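PDB 3D5L: regulatory protein RecX from Lactobacillus reuteri, which probably modulates the activity of the RecA recombinase in DNA repair. Local coordinates for residues 75-78 with 79-82. Sequence-based numbering, arbitrary orientation.
Sequences MRTE and SDIV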
ATOM      1  N   MET A  75       5.997   1.858  -4.515  1.00 21.60           N
ATOM      2  CA  MET A  75       4.556   2.065  -4.423  1.00 21.22           C
ATOM      3  C   MET A  75       3.965   1.071  -3.406  1.00 18.70           C
ATOM      4  O   MET A  75       4.341  -0.100  -3.401  1.00 18.37           O
ATOM      5  CB  MET A  75       3.958   1.839  -5.812  1.00 23.52           C
ATOM      6  CG  MET A  75       2.467   2.112  -5.954  1.00 30.36           C
ATOM      7  SD  MET A  75       1.924   1.848  -7.678  1.00 34.83           S
ATOM      8  CE  MET A  75       2.818   3.228  -8.509  1.00 32.57           C
ATOM      9  N   ARG A  76       3.047   1.548  -2.559  1.00 15.84           N
ATOM     10  CA  ARG A  76       2.406   0.733  -1.523  1.00 13.39           C
ATOM     11  C   ARG A  76       0.901   0.941  -1.447  1.00 14.22           C
ATOM     12  O   ARG A  76       0.410   2.041  -1.697  1.00 14.74           O
ATOM     13  CB  ARG A  76       2.938   1.085  -0.128  1.00 10.03           C
ATOM     14  CG  ARG A  76       4.416   1.366  -0.023  1.00  9.78           C
ATOM     15  CD  ARG A  76       5.254   0.125  -0.191  1.00  4.52           C
ATOM     16  NE  ARG A  76       6.656   0.443   0.023  1.00  5.55           N
ATOM     17  CZ  ARG A  76       7.639  -0.442  -0.044  1.00  8.32           C
ATOM     18  NH1 ARG A  76       7.374  -1.721  -0.327  1.00  6.89           N
ATOM     19  NH2 ARG A  76       8.888  -0.049   0.172  1.00  7.95           N
ATOM     20  N   THR A  77       0.184  -0.114  -1.058  1.00 14.39           N
ATOM     21  CA  THR A  77      -1.266  -0.058  -0.876  1.00 15.22           C
ATOM     22  C   THR A  77      -1.453   0.268   0.599  1.00 16.50           C
ATOM     23  O   THR A  77      -0.482   0.303   1.368  1.00 16.79           O
ATOM     24  CB  THR A  77      -1.954  -1.426  -1.091  1.00 15.53           C
ATOM     25  OG1 THR A  77      -1.383  -2.379  -0.184  1.00 12.87           O
ATOM     26  CG2 THR A  77      -1.792  -1.914  -2.522  1.00 12.27           C
ATOM     27  N   GLU A  78      -2.697   0.487   0.997  1.00 15.57           N
ATOM     28  CA  GLU A  78      -2.994   0.781   2.387  1.00 16.91           C
ATOM     29  C   GLU A  78      -2.677  -0.463   3.212  1.00 16.39           C
ATOM     30  O   GLU A  78      -2.077  -0.380   4.284  1.00 17.19           O
ATOM     31  CB  GLU A  78      -4.472   1.150   2.533  1.00 19.10           C
ATOM     32  CG  GLU A  78      -4.960   1.184   3.965  1.00 24.83           C
ATOM     33  CD  GLU A  78      -6.420   1.588   4.075  1.00 28.13           C
ATOM     34  OE1 GLU A  78      -6.740   2.752   3.727  1.00 28.45           O
ATOM     35  OE2 GLU A  78      -7.238   0.735   4.508  1.00 28.06           O
ATOM     36  N   SER A  79      -3.074  -1.622   2.703  1.00 15.04           N
ATOM     37  CA  SER A  79      -2.824  -2.864   3.415  1.00 15.05           C
ATOM     38  C   SER A  79      -1.330  -3.149   3.547  1.00 14.75           C
ATOM     39  O   SER A  79      -0.930  -3.937   4.399  1.00 13.34           O
ATOM     40  CB  SER A  79      -3.533  -4.038   2.732  1.00 13.26           C
ATOM     41  OG  SER A  79      -2.985  -4.307   1.460  1.00 15.60           O
ATOM     42  N   ASP A  80      -0.504  -2.526   2.704  1.00 14.55           N
ATOM     43  CA  ASP A  80       0.944  -2.722   2.817  1.00 13.77           C
ATOM     44  C   ASP A  80       1.415  -1.911   4.019  1.00 13.12           C
ATOM     45  O   ASP A  80       2.257  -2.356   4.795  1.00 13.36           O
ATOM     46  CB  ASP A  80       1.690  -2.234   1.570  1.00 15.68           C
ATOM     47  CG  ASP A  80       1.555  -3.180   0.387  1.00 17.00           C
ATOM     48  OD1 ASP A  80       1.334  -4.397   0.602  1.00 17.16           O
ATOM     49  OD2 ASP A  80       1.695  -2.699  -0.762  1.00 15.37           O
ATOM     50  N   ILE A  81       0.856  -0.714   4.165  1.00 12.11           N
ATOM     51  CA  ILE A  81       1.205   0.160   5.275  1.00 11.33           C
ATOM     52  C   ILE A  81       0.773  -0.443   6.613  1.00  9.89           C
ATOM     53  O   ILE A  81       1.534  -0.426   7.575  1.00  8.29           O
ATOM     54  CB  ILE A  81       0.547   1.530   5.109  1.00 11.42           C
ATOM     55  CG1 ILE A  81       1.008   2.167   3.796  1.00 12.55           C
ATOM     56  CG2 ILE A  81       0.872   2.413   6.310  1.00 13.80           C
ATOM     57  CD1 ILE A  81       2.508   2.344   3.684  1.00 14.64           C
ATOM     58  N   VAL A  82      -0.451  -0.967   6.654  1.00  9.52           N
ATOM     59  CA  VAL A  82      -1.017  -1.611   7.842  1.00  9.13           C
ATOM     60  C   VAL A  82      -0.167  -2.820   8.212  1.00 11.31           C
ATOM     61  O   VAL A  82       0.207  -3.009   9.364  1.00 12.33           O
ATOM     62  CB  VAL A  82      -2.460  -2.104   7.568  1.00  8.10           C
ATOM     63  CG1 VAL A  82      -2.935  -3.020   8.673  1.00  5.81           C
ATOM     64  CG2 VAL A  82      -3.396  -0.915   7.431  1.00  6.87           C
TER
HETATM   65  O   HOH W   1       4.438  -2.784  -1.299  1.00 26.39           O
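D80, at N3, returns its side chain to the N-cap residue T77, the side-chain-to-N-cap half of a capping box, where helix 78-87 starts within the first three-helix domain of RecX. T77 N donates an almost straight bond (3.0 Å) to D80 OD2, reaching it from above the carboxylate plane. Aspartate suits N3: with CG anti to its own carbonyl carbon (chi1 -76°), the short side chain bends back toward the cap, where its negative charge would probably also favour the helix dipole. Putting an alanine at D80 would probably leave T77 N without its acceptor and loosen the preceding loop's hold on the helix.

Threonine is a common N-cap residue; here chi1 of 58° keeps its hydroxyl by the first turn. T77 OG1 donates to S79 OG at 3.0 Å, and S79 OG in turn bonds K139 O.

Backbone bonds continue the turn, I81 N to T77 O (3.3 Å) and V82 N to E78 O (2.9 Å).

Buried I81 suits its apolar place against L99 and L102; its CD1 lies 4.0 Å from R76 CB.

Among charged groups, the extended E78 chain carries OE1 to a salt bridge with R103, and R76 makes a cation-pi contact with Y70. One water, at the guanidinium edge, accepts from R76 NH1 and donates to D80 OD2 at 2.8 Å.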